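Local coordinates for Non-ribosomal peptide synthetase (Methanobrevibacter ruminantium, PDB 6VTJ), which probably holds a peptide intermediate on a phosphopantetheine-bearing carrier domain and releases it by NAD(P)H-dependent reduction in the adjoining reductase domain, at residues F137-F146 against I366-L374. Numbering follows the deposited sequence.
Sequences FLGIHILYEF and IDYVAKGIL
Two helices of the Rossmann-like reductase domain meet where Ile366 pushes its branches against Phe137 and His141. With CG1 anti to the backbone N (chi1 -165°), the beta-branched Ile366 uses both branches at once: CG1 lies over a face of the Phe137 ring, and CG2 sits 3.6 Å from the centroid of the His141 ring, each a CH-pi contact. Imidazole rotation is fixed by a nearly straight hydrogen bond, in the ring plane, from ND1 to Phe137 O (2.8 Å), while NE2 is hydrogen-bonded to Arg324 NH1. Replacing His141 by an alanine is likely to deprive Phe137 O and Arg324 NH1 of this partner and to open a gap over Ile366 CG2. Helix 137-149 follows strand 129-132 after a short glycine-rich turn, as in the first beta-alpha unit of a Rossmann fold. Segments 137-146 and 366-374 cross at -62°, their axes 8.4 Å apart at closest approach, because Ala370, with just a methyl, lets CB approach His141 O to 3.4 Å. Leu138 CD1 meets Ile366 CD1 and Val369 CG1, both at 3.7 Å. Leu374 CD1 packs on the backbone of Glu145 and Phe146, 3.5 Å from Phe146 N. Glu145 enters as a knob among Asp367, Ala370, Lys371 and Leu374, its carboxylate set obliquely across the Lys371 chain, OE1 3.2 Å from Lys371 CG but 4.8 Å from NZ, too long for a salt bridge.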
loop_
_atom_site.group_PDB
_atom_site.type_symbol
_atom_site.label_atom_id
_atom_site.label_comp_id
_atom_site.label_asym_id
_atom_site.label_seq_id
_atom_site.Cartn_x
_atom_site.Cartn_y
_atom_site.Cartn_z
ATOM N N PHE A 137 -2.401 -6.768 -8.085
ATOM C CA PHE A 137 -2.236 -7.987 -7.292
ATOM C C PHE A 137 -3.495 -8.312 -6.491
ATOM O O PHE A 137 -3.979 -9.452 -6.504
ATOM C CB PHE A 137 -1.032 -7.827 -6.356
ATOM C CG PHE A 137 -0.651 -9.074 -5.608
ATOM C CD1 PHE A 137 -0.592 -10.300 -6.249
ATOM C CD2 PHE A 137 -0.289 -9.010 -4.268
ATOM C CE1 PHE A 137 -0.214 -11.460 -5.545
ATOM C CE2 PHE A 137 0.080 -10.161 -3.551
ATOM C CZ PHE A 137 0.130 -11.379 -4.193
ATOM N N LEU A 138 -4.028 -7.330 -5.768
ATOM C CA LEU A 138 -5.230 -7.581 -4.985
ATOM C C LEU A 138 -6.441 -7.795 -5.892
ATOM O O LEU A 138 -7.172 -8.781 -5.734
ATOM C CB LEU A 138 -5.466 -6.431 -4.006
ATOM C CG LEU A 138 -6.739 -6.562 -3.157
ATOM C CD1 LEU A 138 -6.835 -7.941 -2.415
ATOM C CD2 LEU A 138 -6.836 -5.408 -2.180
ATOM N N GLY A 139 -6.625 -6.916 -6.885
ATOM C CA GLY A 139 -7.842 -6.940 -7.690
ATOM C C GLY A 139 -8.073 -8.247 -8.427
ATOM O O GLY A 139 -9.210 -8.732 -8.506
ATOM N N ILE A 140 -7.003 -8.833 -8.982
ATOM C CA ILE A 140 -7.122 -10.098 -9.702
ATOM C C ILE A 140 -7.577 -11.204 -8.768
ATOM O O ILE A 140 -8.336 -12.102 -9.161
ATOM C CB ILE A 140 -5.783 -10.446 -10.396
ATOM C CG1 ILE A 140 -5.985 -11.537 -11.431
ATOM C CG2 ILE A 140 -4.698 -10.882 -9.405
ATOM C CD1 ILE A 140 -6.938 -11.150 -12.506
ATOM N N HIS A 141 -7.150 -11.152 -7.516
ATOM C CA HIS A 141 -7.537 -12.203 -6.593
ATOM C C HIS A 141 -8.924 -11.987 -6.029
ATOM O O HIS A 141 -9.612 -12.964 -5.717
ATOM C CB HIS A 141 -6.491 -12.305 -5.497
ATOM C CG HIS A 141 -5.241 -12.975 -5.961
ATOM N ND1 HIS A 141 -4.130 -12.273 -6.374
ATOM C CD2 HIS A 141 -4.948 -14.287 -6.136
ATOM C CE1 HIS A 141 -3.189 -13.126 -6.747
ATOM N NE2 HIS A 141 -3.667 -14.354 -6.627
ATOM N N ILE A 142 -9.361 -10.727 -5.907
ATOM C CA ILE A 142 -10.779 -10.474 -5.648
ATOM C C ILE A 142 -11.630 -11.052 -6.779
ATOM O O ILE A 142 -12.669 -11.667 -6.536
ATOM C CB ILE A 142 -11.053 -8.972 -5.457
ATOM C CG1 ILE A 142 -10.370 -8.446 -4.179
ATOM C CG2 ILE A 142 -12.573 -8.709 -5.464
ATOM C CD1 ILE A 142 -10.501 -6.936 -3.947
ATOM N N LEU A 143 -11.199 -10.871 -8.031
ATOM C CA LEU A 143 -11.964 -11.419 -9.148
ATOM C C LEU A 143 -11.971 -12.945 -9.098
ATOM O O LEU A 143 -13.013 -13.590 -9.300
ATOM C CB LEU A 143 -11.380 -10.919 -10.469
ATOM C CG LEU A 143 -11.752 -11.671 -11.749
ATOM C CD1 LEU A 143 -13.245 -11.556 -11.976
ATOM C CD2 LEU A 143 -10.992 -11.115 -12.941
ATOM N N TYR A 144 -10.810 -13.536 -8.845
ATOM C CA TYR A 144 -10.719 -14.981 -8.655
ATOM C C TYR A 144 -11.709 -15.478 -7.606
ATOM O O TYR A 144 -12.531 -16.359 -7.880
ATOM C CB TYR A 144 -9.298 -15.346 -8.257
ATOM C CG TYR A 144 -9.066 -16.828 -8.125
ATOM C CD1 TYR A 144 -8.951 -17.630 -9.252
ATOM C CD2 TYR A 144 -8.955 -17.425 -6.876
ATOM C CE1 TYR A 144 -8.739 -18.978 -9.149
ATOM C CE2 TYR A 144 -8.737 -18.777 -6.759
ATOM C CZ TYR A 144 -8.625 -19.553 -7.903
ATOM O OH TYR A 144 -8.415 -20.911 -7.808
ATOM N N GLU A 145 -11.661 -14.906 -6.398
ATOM C CA GLU A 145 -12.543 -15.390 -5.340
ATOM C C GLU A 145 -14.005 -15.122 -5.657
ATOM O O GLU A 145 -14.880 -15.898 -5.248
ATOM C CB GLU A 145 -12.190 -14.759 -3.992
ATOM C CG GLU A 145 -10.824 -15.141 -3.452
ATOM C CD GLU A 145 -10.673 -16.636 -3.153
ATOM O OE1 GLU A 145 -11.681 -17.299 -2.786
ATOM O OE2 GLU A 145 -9.528 -17.139 -3.282
ATOM N N PHE A 146 -14.305 -14.033 -6.364
ATOM C CA PHE A 146 -15.696 -13.776 -6.714
ATOM C C PHE A 146 -16.208 -14.860 -7.650
ATOM O O PHE A 146 -17.303 -15.391 -7.463
ATOM C CB PHE A 146 -15.850 -12.392 -7.352
ATOM C CG PHE A 146 -17.279 -12.030 -7.665
ATOM C CD1 PHE A 146 -17.873 -12.443 -8.855
ATOM C CD2 PHE A 146 -18.043 -11.306 -6.757
ATOM C CE1 PHE A 146 -19.208 -12.119 -9.137
ATOM C CE2 PHE A 146 -19.375 -10.981 -7.036
ATOM C CZ PHE A 146 -19.952 -11.389 -8.227
ATOM N N ILE A 366 -2.632 -13.152 -0.044
ATOM C CA ILE A 366 -3.507 -12.391 -0.945
ATOM C C ILE A 366 -4.808 -13.132 -1.251
ATOM O O ILE A 366 -5.862 -12.496 -1.465
ATOM C CB ILE A 366 -2.738 -12.021 -2.233
ATOM C CG1 ILE A 366 -3.459 -10.930 -3.029
ATOM C CG2 ILE A 366 -2.595 -13.224 -3.116
ATOM C CD1 ILE A 366 -3.550 -9.593 -2.362
ATOM N N ASP A 367 -4.774 -14.470 -1.285
ATOM C CA ASP A 367 -6.017 -15.194 -1.545
ATOM C C ASP A 367 -6.950 -15.088 -0.349
ATOM O O ASP A 367 -8.166 -14.928 -0.507
ATOM C CB ASP A 367 -5.752 -16.668 -1.934
ATOM C CG ASP A 367 -4.661 -17.359 -1.099
ATOM O OD1 ASP A 367 -3.950 -16.712 -0.298
ATOM O OD2 ASP A 367 -4.490 -18.588 -1.275
ATOM N N TYR A 368 -6.387 -15.078 0.859
ATOM C CA TYR A 368 -7.224 -14.880 2.026
ATOM C C TYR A 368 -7.611 -13.415 2.224
ATOM O O TYR A 368 -8.711 -13.152 2.721
ATOM C CB TYR A 368 -6.539 -15.484 3.250
ATOM C CG TYR A 368 -6.764 -16.975 3.268
ATOM C CD1 TYR A 368 -6.038 -17.812 2.430
ATOM C CD2 TYR A 368 -7.731 -17.548 4.094
ATOM C CE1 TYR A 368 -6.254 -19.166 2.425
ATOM C CE2 TYR A 368 -7.955 -18.912 4.093
ATOM C CZ TYR A 368 -7.218 -19.712 3.259
ATOM O OH TYR A 368 -7.442 -21.061 3.254
ATOM N N VAL A 369 -6.777 -12.447 1.802
ATOM C CA VAL A 369 -7.238 -11.059 1.804
ATOM C C VAL A 369 -8.487 -10.928 0.950
ATOM O O VAL A 369 -9.478 -10.312 1.360
ATOM C CB VAL A 369 -6.145 -10.095 1.316
ATOM C CG1 VAL A 369 -6.704 -8.684 1.254
ATOM C CG2 VAL A 369 -4.950 -10.131 2.236
ATOM N N ALA A 370 -8.461 -11.515 -0.253
ATOM C CA ALA A 370 -9.616 -11.379 -1.147
ATOM C C ALA A 370 -10.858 -12.083 -0.583
ATOM O O ALA A 370 -11.976 -11.538 -0.652
ATOM C CB ALA A 370 -9.269 -11.919 -2.537
ATOM N N LYS A 371 -10.686 -13.289 -0.031
ATOM C CA LYS A 371 -11.807 -13.945 0.647
ATOM C C LYS A 371 -12.380 -13.070 1.758
ATOM O O LYS A 371 -13.601 -12.954 1.899
ATOM C CB LYS A 371 -11.376 -15.288 1.232
ATOM C CG LYS A 371 -11.061 -16.361 0.216
ATOM C CD LYS A 371 -10.864 -17.686 0.918
ATOM C CE LYS A 371 -10.012 -18.641 0.107
ATOM N NZ LYS A 371 -9.881 -19.948 0.829
ATOM N N GLY A 372 -11.516 -12.458 2.564
ATOM C CA GLY A 372 -11.998 -11.634 3.655
ATOM C C GLY A 372 -12.681 -10.363 3.191
ATOM O O GLY A 372 -13.605 -9.877 3.854
ATOM N N ILE A 373 -12.240 -9.805 2.058
ATOM C CA ILE A 373 -12.906 -8.627 1.505
ATOM C C ILE A 373 -14.311 -8.993 1.067
ATOM O O ILE A 373 -15.284 -8.284 1.357
ATOM C CB ILE A 373 -12.084 -8.038 0.349
ATOM C CG1 ILE A 373 -10.904 -7.248 0.914
ATOM C CG2 ILE A 373 -12.944 -7.151 -0.543
ATOM C CD1 ILE A 373 -9.786 -7.060 -0.088
ATOM N N LEU A 374 -14.439 -10.130 0.384
ATOM C CA LEU A 374 -15.757 -10.564 -0.048
ATOM C C LEU A 374 -16.667 -10.857 1.137
ATOM O O LEU A 374 -17.867 -10.573 1.082
ATOM C CB LEU A 374 -15.631 -11.785 -0.952
ATOM C CG LEU A 374 -15.008 -11.461 -2.302
ATOM C CD1 LEU A 374 -15.101 -12.678 -3.221
ATOM C CD2 LEU A 374 -15.675 -10.244 -2.940
#